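Local coordinates for PHD finger protein 3 (Homo sapiens, PDB 6IC9) that reads the phosphorylated C-terminal domain of RNA polymerase II through its SPOC domain and so regulates neuronal gene expression, at residues W15-M21 / L45-V51; Y32-G36 / P134-L140. All blocks are in the same frame, centred on the assembly; numbering follows the deposited sequence.

How the contacts relate
Both contacts lie in the SPOC domain, a closed seven-stranded beta barrel, and involve the consecutive, adjacent strands 15-21 and 25-35. Contact 1 is the more deeply set: strand 15-21 pairs in parallel with strand 48-55, putting Trp15, Ile19, Met21, Ile49 and Val51 among its buried residues. Contact 2 is at the surface, where the bulged end of strand 25-35 holds an irregular loop rich in proline and glycine. Regular main-chain bonding and apolar packing in the first give way to scattered hydrogen bonds, a serine hydroxyl and a bridging water in the second. Their centres are about 21 Å apart, on opposite sides of the chain's centre, and they do not touch.

Contact 1: W15-M21 / L45-V51; sequences WKGFINM and LPDSIQV
Two extended segments run parallel, their strand axes 17° apart and 4.4 Å at closest approach, with Phe18, Ile19 and Asn20 in register with Ser48, Ile49 and Gln50. Phe18 and Asn20 each bond the other strand through both N and O: Phe18 N to Asp47 O, Ile49 N to Phe18 O, Asn20 N to Ile49 O and Val51 N to Asn20 O, each 2.8 Å. Asp47, with helical backbone angles, turns the chain into strand 48-51. This is the parallel seam closing the SPOC beta barrel, whose other neighbouring strands are antiparallel. At its start Trp15 (chi1 t) swings its indole across the approach to the strand: Leu45 CB lies over the five-membered ring, 3.7 Å from its centroid, NE1 donates to Pro46 O at 2.9 Å, and CH2 meets Ile49 CD1 at 3.8 Å. Gly17 fits the hollow between indole and Asp47 O, where a CB would strike both. Inside, Ile19 CG2 packs on Val51 CG2 and Met21 CB on Val51 CB, both at 3.8 Å; Leu94 of helix 85-101 covers Ile19 and Met21. On the other face, Ser48 OG sits between Phe18 CB (3.6 Å) and Asn20 CB (3.5 Å).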
loop_
_atom_site.group_PDB
_atom_site.type_symbol
_atom_site.label_atom_id
_atom_site.label_comp_id
_atom_site.label_asym_id
_atom_site.label_seq_id
_atom_site.Cartn_x
_atom_site.Cartn_y
_atom_site.Cartn_z
ATOM N N TRP A 15 -3.965 -3.778 11.528
ATOM C CA TRP A 15 -4.591 -4.861 10.763
ATOM C C TRP A 15 -3.577 -5.983 10.614
ATOM O O TRP A 15 -2.378 -5.719 10.536
ATOM C CB TRP A 15 -5.033 -4.372 9.377
ATOM C CG TRP A 15 -5.443 -5.423 8.370
ATOM C CD1 TRP A 15 -6.707 -5.930 8.165
ATOM C CD2 TRP A 15 -4.587 -6.080 7.404
ATOM N NE1 TRP A 15 -6.682 -6.831 7.137
ATOM C CE2 TRP A 15 -5.411 -6.920 6.628
ATOM C CE3 TRP A 15 -3.224 -5.970 7.080
ATOM C CZ2 TRP A 15 -4.911 -7.719 5.590
ATOM C CZ3 TRP A 15 -2.710 -6.781 6.015
ATOM C CH2 TRP A 15 -3.561 -7.646 5.301
ATOM N N LYS A 16 -4.060 -7.227 10.624
ATOM C CA LYS A 16 -3.204 -8.399 10.403
ATOM C C LYS A 16 -3.922 -9.274 9.404
ATOM O O LYS A 16 -5.115 -9.566 9.569
ATOM C CB LYS A 16 -2.936 -9.212 11.694
ATOM C CG LYS A 16 -2.004 -10.413 11.504
ATOM C CD LYS A 16 -2.099 -11.292 12.779
ATOM C CE LYS A 16 -1.322 -12.563 12.687
ATOM N NZ LYS A 16 -1.636 -13.483 13.859
ATOM N N GLY A 17 -3.251 -9.631 8.331
ATOM C CA GLY A 17 -3.944 -10.389 7.310
ATOM C C GLY A 17 -2.953 -10.793 6.247
ATOM O O GLY A 17 -1.752 -10.619 6.423
ATOM N N PHE A 18 -3.463 -11.370 5.164
ATOM C CA PHE A 18 -2.594 -11.823 4.076
ATOM C C PHE A 18 -2.458 -10.719 3.029
ATOM O O PHE A 18 -3.401 -9.970 2.764
ATOM C CB PHE A 18 -3.177 -13.055 3.379
ATOM C CG PHE A 18 -3.032 -14.287 4.189
ATOM C CD1 PHE A 18 -3.951 -14.551 5.200
ATOM C CD2 PHE A 18 -1.917 -15.120 4.040
ATOM C CE1 PHE A 18 -3.816 -15.717 6.005
ATOM C CE2 PHE A 18 -1.791 -16.311 4.848
ATOM C CZ PHE A 18 -2.728 -16.571 5.849
ATOM N N ILE A 19 -1.315 -10.716 2.355
ATOM C CA ILE A 19 -1.197 -10.168 1.025
ATOM C C ILE A 19 -0.993 -11.325 0.066
ATOM O O ILE A 19 -0.139 -12.191 0.293
ATOM C CB ILE A 19 -0.038 -9.162 0.944
ATOM C CG1 ILE A 19 -0.400 -7.933 1.797
ATOM C CG2 ILE A 19 0.215 -8.821 -0.517
ATOM C CD1 ILE A 19 0.740 -6.826 1.804
ATOM N N ASN A 20 -1.742 -11.330 -1.018
ATOM C CA ASN A 20 -1.744 -12.495 -1.897
ATOM C C ASN A 20 -1.603 -12.007 -3.324
ATOM O O ASN A 20 -2.537 -11.409 -3.862
ATOM C CB ASN A 20 -3.028 -13.325 -1.715
ATOM C CG ASN A 20 -2.961 -14.645 -2.473
ATOM O OD1 ASN A 20 -2.057 -14.831 -3.280
ATOM N ND2 ASN A 20 -3.893 -15.573 -2.185
ATOM N N MET A 21 -0.436 -12.247 -3.941
ATOM C CA MET A 21 -0.255 -11.947 -5.359
ATOM C C MET A 21 -0.081 -13.268 -6.082
ATOM O O MET A 21 0.994 -13.878 -6.008
ATOM C CB MET A 21 0.960 -11.036 -5.625
ATOM C CG MET A 21 1.019 -10.605 -7.092
ATOM S SD MET A 21 2.277 -9.404 -7.470
ATOM C CE MET A 21 2.013 -9.049 -9.207
ATOM N N LEU A 45 -10.181 -3.341 5.717
ATOM C CA LEU A 45 -9.288 -4.170 4.910
ATOM C C LEU A 45 -9.758 -5.614 4.973
ATOM O O LEU A 45 -10.156 -6.083 6.055
ATOM C CB LEU A 45 -7.841 -4.075 5.411
ATOM C CG LEU A 45 -7.223 -2.685 5.173
ATOM C CD1 LEU A 45 -5.973 -2.564 5.961
ATOM C CD2 LEU A 45 -6.970 -2.381 3.660
ATOM N N PRO A 46 -9.782 -6.312 3.836
ATOM C CA PRO A 46 -10.182 -7.731 3.836
ATOM C C PRO A 46 -9.168 -8.584 4.594
ATOM O O PRO A 46 -8.066 -8.135 4.946
ATOM C CB PRO A 46 -10.225 -8.094 2.351
ATOM C CG PRO A 46 -9.115 -7.174 1.737
ATOM C CD PRO A 46 -9.196 -5.871 2.550
ATOM N N ASP A 47 -9.559 -9.858 4.850
ATOM C CA ASP A 47 -8.623 -10.823 5.442
ATOM C C ASP A 47 -7.373 -11.019 4.578
ATOM O O ASP A 47 -6.299 -11.333 5.091
ATOM C CB ASP A 47 -9.316 -12.213 5.605
ATOM C CG ASP A 47 -10.293 -12.269 6.766
ATOM O OD1 ASP A 47 -10.434 -11.289 7.506
ATOM O OD2 ASP A 47 -10.924 -13.343 6.937
ATOM N N SER A 48 -7.531 -10.995 3.267
ATOM C CA SER A 48 -6.453 -11.227 2.321
ATOM C C SER A 48 -6.576 -10.160 1.258
ATOM O O SER A 48 -7.602 -10.090 0.585
ATOM C CB SER A 48 -6.534 -12.614 1.684
ATOM O OG SER A 48 -5.510 -12.721 0.713
ATOM N N ILE A 49 -5.565 -9.296 1.158
ATOM C CA ILE A 49 -5.499 -8.301 0.094
ATOM C C ILE A 49 -5.003 -8.989 -1.161
ATOM O O ILE A 49 -3.862 -9.467 -1.186
ATOM C CB ILE A 49 -4.547 -7.158 0.467
ATOM C CG1 ILE A 49 -5.042 -6.452 1.712
ATOM C CG2 ILE A 49 -4.352 -6.201 -0.776
ATOM C CD1 ILE A 49 -4.034 -5.462 2.285
ATOM N N GLN A 50 -5.849 -9.034 -2.204
ATOM C CA GLN A 50 -5.522 -9.693 -3.468
ATOM C C GLN A 50 -4.850 -8.691 -4.385
ATOM O O GLN A 50 -5.468 -7.709 -4.781
ATOM C CB GLN A 50 -6.774 -10.217 -4.177
ATOM C CG GLN A 50 -7.516 -11.253 -3.349
ATOM C CD GLN A 50 -6.684 -12.511 -3.096
ATOM O OE1 GLN A 50 -5.941 -13.012 -3.986
ATOM N NE2 GLN A 50 -6.797 -13.029 -1.878
ATOM N N VAL A 51 -3.603 -8.938 -4.731
ATOM C CA VAL A 51 -2.921 -8.019 -5.647
ATOM C C VAL A 51 -3.266 -8.438 -7.078
ATOM O O VAL A 51 -2.886 -9.530 -7.528
ATOM C CB VAL A 51 -1.412 -8.035 -5.404
ATOM C CG1 VAL A 51 -0.715 -7.017 -6.327
ATOM C CG2 VAL A 51 -1.121 -7.792 -3.928
#

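Contact 2: Y32-G36 / P134-L140; sequences YPVSG and PFDGPGL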
loop_
_atom_site.group_PDB
_atom_site.type_symbol
_atom_site.label_atom_id
_atom_site.label_comp_id
_atom_site.label_asym_id
_atom_site.label_seq_id
_atom_site.Cartn_x
_atom_site.Cartn_y
_atom_site.Cartn_z
ATOM N N TYR A 32 1.071 -1.122 10.116
ATOM C CA TYR A 32 1.266 -0.077 11.105
ATOM C C TYR A 32 1.043 1.269 10.447
ATOM O O TYR A 32 1.437 1.465 9.290
ATOM C CB TYR A 32 2.683 -0.088 11.679
ATOM C CG TYR A 32 2.923 -1.398 12.449
ATOM C CD1 TYR A 32 3.342 -2.535 11.797
ATOM C CD2 TYR A 32 2.637 -1.485 13.828
ATOM C CE1 TYR A 32 3.520 -3.747 12.502
ATOM C CE2 TYR A 32 2.805 -2.674 14.523
ATOM C CZ TYR A 32 3.252 -3.786 13.862
ATOM O OH TYR A 32 3.410 -4.955 14.559
ATOM N N PRO A 33 0.507 2.232 11.187
ATOM C CA PRO A 33 0.273 3.567 10.600
ATOM C C PRO A 33 1.554 4.292 10.277
ATOM O O PRO A 33 2.574 4.176 10.967
ATOM C CB PRO A 33 -0.525 4.309 11.689
ATOM C CG PRO A 33 -0.400 3.509 12.888
ATOM C CD PRO A 33 -0.180 2.082 12.482
ATOM N N VAL A 34 1.507 5.025 9.169
ATOM C CA VAL A 34 2.601 5.864 8.735
ATOM C C VAL A 34 2.134 7.310 8.596
ATOM O O VAL A 34 2.735 8.229 9.158
ATOM C CB VAL A 34 3.201 5.364 7.393
ATOM C CG1 VAL A 34 4.245 6.332 6.969
ATOM C CG2 VAL A 34 3.858 3.939 7.530
ATOM N N SER A 35 1.038 7.519 7.877
ATOM C CA SER A 35 0.567 8.879 7.598
ATOM C C SER A 35 -0.937 8.852 7.451
ATOM O O SER A 35 -1.503 7.881 6.937
ATOM C CB SER A 35 1.196 9.430 6.305
ATOM O OG SER A 35 0.907 10.817 6.182
ATOM N N GLY A 36 -1.595 9.937 7.863
ATOM C CA GLY A 36 -3.042 9.989 7.783
ATOM C C GLY A 36 -3.712 9.179 8.876
ATOM O O GLY A 36 -3.077 8.452 9.647
ATOM N N PRO A 134 4.756 15.815 3.445
ATOM C CA PRO A 134 5.243 15.338 4.740
ATOM C C PRO A 134 4.311 14.263 5.294
ATOM O O PRO A 134 3.136 14.257 4.955
ATOM C CB PRO A 134 5.231 16.607 5.591
ATOM C CG PRO A 134 4.004 17.373 5.046
ATOM C CD PRO A 134 3.932 17.038 3.569
ATOM N N PHE A 135 4.833 13.352 6.107
ATOM C CA PHE A 135 3.979 12.364 6.756
ATOM C C PHE A 135 3.218 13.051 7.877
ATOM O O PHE A 135 3.799 13.803 8.663
ATOM C CB PHE A 135 4.814 11.219 7.327
ATOM C CG PHE A 135 5.341 10.283 6.307
ATOM C CD1 PHE A 135 4.559 9.892 5.232
ATOM C CD2 PHE A 135 6.612 9.759 6.439
ATOM C CE1 PHE A 135 5.025 8.987 4.306
ATOM C CE2 PHE A 135 7.089 8.852 5.518
ATOM C CZ PHE A 135 6.285 8.456 4.450
ATOM N N ASP A 136 1.915 12.824 7.932
ATOM C CA ASP A 136 1.073 13.310 9.021
ATOM C C ASP A 136 0.761 12.104 9.906
ATOM O O ASP A 136 -0.303 11.509 9.821
ATOM C CB ASP A 136 -0.187 13.942 8.440
ATOM C CG ASP A 136 -1.294 14.115 9.456
ATOM O OD1 ASP A 136 -1.009 14.324 10.659
ATOM O OD2 ASP A 136 -2.468 13.998 9.041
ATOM N N GLY A 137 1.720 11.741 10.766
ATOM C CA GLY A 137 1.615 10.529 11.550
ATOM C C GLY A 137 2.993 10.113 12.009
ATOM O O GLY A 137 3.933 10.906 11.949
ATOM N N PRO A 138 3.147 8.865 12.467
ATOM C CA PRO A 138 4.454 8.417 12.993
ATOM C C PRO A 138 5.556 8.443 11.972
ATOM O O PRO A 138 6.735 8.409 12.341
ATOM C CB PRO A 138 4.178 6.968 13.421
ATOM C CG PRO A 138 2.730 6.899 13.621
ATOM C CD PRO A 138 2.086 7.875 12.702
ATOM N N GLY A 139 5.222 8.425 10.689
ATOM C CA GLY A 139 6.248 8.483 9.682
ATOM C C GLY A 139 7.049 7.190 9.620
ATOM O O GLY A 139 6.612 6.121 10.071
ATOM N N LEU A 140 8.233 7.300 9.035
ATOM C CA LEU A 140 9.173 6.184 8.947
ATOM C C LEU A 140 10.500 6.552 9.588
ATOM O O LEU A 140 10.933 7.705 9.524
ATOM C CB LEU A 140 9.437 5.814 7.486
ATOM C CG LEU A 140 8.185 5.423 6.701
ATOM C CD1 LEU A 140 8.514 5.422 5.194
ATOM C CD2 LEU A 140 7.651 4.001 7.174
HETATM O O HOH W 1 5.369 3.796 11.034
#
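Val34, the residue most covered here, meets the loop with both its side chain and its carbonyl. Its CB points away from the loop, yet with chi1 near 180° the two methyls reach partners on it: CG1 lies over the face of the Phe135 ring, 3.8 Å from the centroid and 8° off the normal, a CH-pi contact, while CG2 touches Leu140 CD2 at 3.8 Å. Its carbonyl turns to the loop as well: Val34 O accepts Gly139 N at 2.9 Å. Val34 and Ser35 together face Val77 of strand 73-82, forming a classic beta bulge near the end of strand 25-35 in the SPOC barrel; the long connection between strands 114-122 and 147-155 docks on this irregular end. Ser35 uses its hydroxyl, OG accepting Asp136 N at 2.8 Å, and its CB lies 3.6 Å from Phe135 CD1. One residue on, Gly36 N donates to Asp136 O at 2.8 Å, so Asp136 is held through both its amide and its carbonyl. Gly137 passes close to the bulge, its CA 4.4 Å from Ser35 CA; a CB there would clash with Val34 O. Asp136 is nearly as well covered as Ser35; Pro138 adds packing, its CG 3.8 Å from Pro33 O. That same Pro33 O and Gly139 O each accept a hydrogen bond from one water, at 2.8 Å from its oxygen.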